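Local coordinates for CooT (Carboxydothermus hydrogenoformans, PDB 6FAN), which probably serves as a nickel chaperone in the maturation of carbon monoxide dehydrogenase, at the interface of chains A and B. Numbering follows the deposited sequence. Chains: chain A/B, CooT.

Contact 1: the interface of chains A and B. Residues chain A 26, 47, 50; chain B 26, 47, 50.
A two-fold symmetric, apolar seam between two copies of CooT brings A:Ile47 and A:Leu50 against B:Ile47 and B:Leu50 and joins the deposited pair of chains at its middle; the symmetry is consistent with a dimer, though the structure alone does not show the form in solution. The two isoleucines reach toward each other tip to tip, and their terminal methyls, A:Ile47 CD1 and B:Ile47 CD1, meet at 3.6 Å. In both copies CG1 stands anti to the carbonyl carbon and beside the backbone N (chi1 -66° in A:Ile47), and the nearly extended second torsion carries CD1 forward to its twin while the CG2 branch stays back. Three residues along strand 45-51, the leucines also face each other end-on. They touch more lightly: A:Leu50 CD1 lies 4.1 Å from B:Leu50 CD2. At the flanks, each proline ring presents its outer corner to a backbone carbonyl of the other chain, with A:Pro26 CG 3.3 Å from B:Ile47 O. The ring's CD also lies near that oxygen; the proline nitrogen carries no hydrogen, and ring carbons rather than an N-H face the carbonyl. The isoleucines bury 44 and 48 Å² against the partner, more than any other residue of this patch, which hides 158 Å² in all. For the protein, the site supplies a small hydrophobic core that probably steadies the pairing of the two chains.

Contact 2: the interface of chains A and B. Residues chain A 22-25; chain B 49-53.
The backbone amide B:Leu52 N donates to A:Asp22 O across the interface at 2.9 Å, in a nearly straight bond (172° at H). The same aspartate takes the next amide too: B:Val53 N donates to its carboxylate oxygen A:Asp22 OD1 at 3.2 Å, coming from above the carboxylate plane. With CG turned anti to the backbone N (chi1 176°), the carboxylate swings to the side of its own carbonyl carbon, which lets main chain and side chain receive successive N-H groups of chain B just as that chain leaves its strand. B:Val53 crosses the aspartate at about a right angle and lays CG2 against A:Asp22 CG at 3.4 Å.

Further along, strand 21-27 of chain A runs antiparallel to strand 45-51 of chain B. A:Leu24 and B:Leu50 exchange backbone bonds, with B:Leu50 N giving to A:Leu24 O at 2.9 Å and A:Leu24 N giving to B:Leu50 O at 3.2 Å. Their side chains lie alongside, pointing the same way, and B:Leu50 CD1 rests on A:Leu24 CB. On the opposite face of the ladder, A:Lys23 bends at chi2 and slants across B:Glu51, A:Lys23 CD passing B:Glu51 CG at 3.9 Å. The glutamate's carboxylate is held within chain B, which should fix the arginine beside A:Ile25. B:Arg49 NE forms a salt bridge to B:Glu51 OE2 at 2.7 Å; OE2 lies in the guanidinium plane, and NE meets it on the anti side of the carboxylate, 34° out of the carboxylate's own plane.

Contact 1: the interface of chains A and B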
loop_
_atom_site.group_PDB
_atom_site.type_symbol
_atom_site.label_atom_id
_atom_site.label_comp_id
_atom_site.label_asym_id
_atom_site.label_seq_id
_atom_site.Cartn_x
_atom_site.Cartn_y
_atom_site.Cartn_z
ATOM N N PRO A 26 -7.885 2.084 -3.852
ATOM C CA PRO A 26 -8.993 1.148 -3.870
ATOM C C PRO A 26 -10.280 1.831 -4.366
ATOM O O PRO A 26 -10.585 2.964 -3.948
ATOM C CB PRO A 26 -9.128 0.705 -2.400
ATOM C CG PRO A 26 -7.715 0.935 -1.842
ATOM C CD PRO A 26 -7.340 2.224 -2.491
ATOM N N ILE A 47 -4.462 -6.246 -1.586
ATOM C CA ILE A 47 -3.044 -6.158 -1.230
ATOM C C ILE A 47 -2.682 -7.318 -0.298
ATOM O O ILE A 47 -3.213 -7.426 0.794
ATOM C CB ILE A 47 -2.710 -4.812 -0.567
ATOM C CG1 ILE A 47 -2.898 -3.681 -1.584
ATOM C CG2 ILE A 47 -1.286 -4.883 0.041
ATOM C CD1 ILE A 47 -3.020 -2.308 -0.971
ATOM N N LEU A 50 2.742 -4.954 1.348
ATOM C CA LEU A 50 3.672 -3.935 0.894
ATOM C C LEU A 50 5.019 -4.227 1.483
ATOM O O LEU A 50 5.110 -4.568 2.667
ATOM C CB LEU A 50 3.236 -2.516 1.322
ATOM C CG LEU A 50 1.799 -2.059 1.051
ATOM C CD1 LEU A 50 1.735 -0.550 1.411
ATOM C CD2 LEU A 50 1.521 -2.233 -0.464
ATOM N N PRO B 26 -1.950 -6.829 5.601
ATOM C CA PRO B 26 -3.305 -6.992 6.061
ATOM C C PRO B 26 -3.465 -8.364 6.776
ATOM O O PRO B 26 -2.961 -9.388 6.275
ATOM C CB PRO B 26 -4.120 -6.953 4.753
ATOM C CG PRO B 26 -3.278 -6.163 3.803
ATOM C CD PRO B 26 -1.897 -6.653 4.144
ATOM N N ILE B 47 -6.902 0.928 3.581
ATOM C CA ILE B 47 -6.097 1.883 2.843
ATOM C C ILE B 47 -7.027 2.799 2.041
ATOM O O ILE B 47 -7.746 2.329 1.157
ATOM C CB ILE B 47 -5.083 1.183 1.918
ATOM C CG1 ILE B 47 -4.024 0.513 2.781
ATOM C CG2 ILE B 47 -4.457 2.220 0.982
ATOM C CD1 ILE B 47 -3.159 -0.543 2.169
ATOM N N LEU B 50 -2.438 5.068 -1.355
ATOM C CA LEU B 50 -0.974 5.164 -1.248
ATOM C C LEU B 50 -0.534 6.296 -2.149
ATOM O O LEU B 50 -1.037 6.436 -3.260
ATOM C CB LEU B 50 -0.302 3.837 -1.737
ATOM C CG LEU B 50 -0.755 2.532 -1.169
ATOM C CD1 LEU B 50 0.076 1.408 -1.808
ATOM C CD2 LEU B 50 -0.652 2.624 0.412
#

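Contact 2: the interface of chains A and B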
loop_
_atom_site.group_PDB
_atom_site.type_symbol
_atom_site.label_atom_id
_atom_site.label_comp_id
_atom_site.label_asym_id
_atom_site.label_seq_id
_atom_site.Cartn_x
_atom_site.Cartn_y
_atom_site.Cartn_z
ATOM N N ASP A 22 3.015 5.135 -8.472
ATOM C CA ASP A 22 2.973 6.250 -7.560
ATOM C C ASP A 22 1.724 6.113 -6.688
ATOM O O ASP A 22 1.845 5.924 -5.459
ATOM C CB ASP A 22 2.976 7.579 -8.323
ATOM C CG ASP A 22 2.837 8.782 -7.396
ATOM O OD1 ASP A 22 2.973 8.697 -6.168
ATOM O OD2 ASP A 22 2.523 9.855 -7.882
ATOM N N LYS A 23 0.533 6.186 -7.305
ATOM C CA LYS A 23 -0.717 6.124 -6.531
ATOM C C LYS A 23 -1.360 4.766 -6.605
ATOM O O LYS A 23 -1.345 4.116 -7.663
ATOM C CB LYS A 23 -1.724 7.195 -7.019
ATOM C CG LYS A 23 -1.168 8.596 -7.231
ATOM C CD LYS A 23 -1.078 9.536 -6.031
ATOM C CE LYS A 23 -0.415 10.850 -6.406
ATOM N NZ LYS A 23 -1.485 11.588 -7.115
ATOM N N LEU A 24 -1.888 4.321 -5.470
ATOM C CA LEU A 24 -2.735 3.115 -5.467
ATOM C C LEU A 24 -4.017 3.461 -4.688
ATOM O O LEU A 24 -3.952 3.847 -3.531
ATOM C CB LEU A 24 -1.990 1.926 -4.811
ATOM C CG LEU A 24 -2.638 0.542 -4.909
ATOM C CD1 LEU A 24 -1.619 -0.569 -4.799
ATOM C CD2 LEU A 24 -3.702 0.348 -3.843
ATOM N N ILE A 25 -5.160 3.356 -5.360
ATOM C CA ILE A 25 -6.455 3.846 -4.844
ATOM C C ILE A 25 -7.473 2.700 -4.971
ATOM O O ILE A 25 -7.872 2.379 -6.076
ATOM C CB ILE A 25 -6.961 5.070 -5.683
ATOM C CG1 ILE A 25 -5.902 6.188 -5.690
ATOM C CG2 ILE A 25 -8.297 5.570 -5.215
ATOM C CD1 ILE A 25 -5.838 6.986 -6.998
ATOM N N ARG B 49 -5.578 5.425 0.364
ATOM C CA ARG B 49 -4.729 5.637 -0.779
ATOM C C ARG B 49 -3.243 5.624 -0.455
ATOM O O ARG B 49 -2.862 6.031 0.609
ATOM C CB ARG B 49 -5.149 6.972 -1.398
ATOM C CG ARG B 49 -4.181 7.755 -2.244
ATOM C CD ARG B 49 -4.871 8.980 -2.846
ATOM N NE ARG B 49 -4.684 10.207 -2.079
ATOM C CZ ARG B 49 -5.626 10.845 -1.393
ATOM N NH1 ARG B 49 -6.855 10.404 -1.364
ATOM N NH2 ARG B 49 -5.332 11.932 -0.736
ATOM N N LEU B 50 -2.438 5.068 -1.355
ATOM C CA LEU B 50 -0.974 5.164 -1.248
ATOM C C LEU B 50 -0.534 6.296 -2.149
ATOM O O LEU B 50 -1.037 6.436 -3.260
ATOM C CB LEU B 50 -0.302 3.837 -1.737
ATOM C CG LEU B 50 -0.755 2.532 -1.169
ATOM C CD1 LEU B 50 0.076 1.408 -1.808
ATOM C CD2 LEU B 50 -0.652 2.624 0.412
ATOM N N GLU B 51 0.430 7.059 -1.669
ATOM C CA GLU B 51 1.084 8.115 -2.474
ATOM C C GLU B 51 2.554 7.879 -2.298
ATOM O O GLU B 51 3.153 8.482 -1.450
ATOM C CB GLU B 51 0.683 9.500 -1.976
ATOM C CG GLU B 51 -0.770 9.817 -2.127
ATOM C CD GLU B 51 -1.206 11.123 -1.517
ATOM O OE1 GLU B 51 -0.455 11.661 -0.724
ATOM O OE2 GLU B 51 -2.337 11.537 -1.862
ATOM N N LEU B 52 3.111 6.999 -3.105
ATOM C CA LEU B 52 4.461 6.486 -2.852
ATOM C C LEU B 52 5.606 7.448 -3.185
ATOM O O LEU B 52 6.616 7.456 -2.471
ATOM C CB LEU B 52 4.690 5.130 -3.488
ATOM C CG LEU B 52 3.720 4.017 -3.001
ATOM C CD1 LEU B 52 4.101 2.708 -3.641
ATOM C CD2 LEU B 52 3.848 3.813 -1.465
ATOM N N VAL B 53 5.438 8.262 -4.235
ATOM C CA VAL B 53 6.381 9.339 -4.560
ATOM C C VAL B 53 6.464 10.301 -3.371
ATOM O O VAL B 53 7.578 10.636 -2.943
ATOM C CB VAL B 53 6.012 10.095 -5.888
ATOM C CG1 VAL B 53 6.932 11.315 -6.104
ATOM C CG2 VAL B 53 6.208 9.186 -7.069
#

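Contact 1 and contact 2 lie about 9 Å apart, measured between the centres of their C-alpha atoms, and share B:Leu50, whose backbone belongs to the intermolecular ladder while its methyls reach the middle of the deposited pair. Contact 1 uses strands 21-27 and 45-51 of both chains; contact 2 pairs strand 21-27 of chain A with strand 45-51 of chain B and runs on into the loop at B:Leu52 and B:Val53. By the two-fold symmetry, contact 2 recurs with the chains exchanged. Its backbone bonds would set the register, while the side chains of contact 1 pack about the two-fold axis.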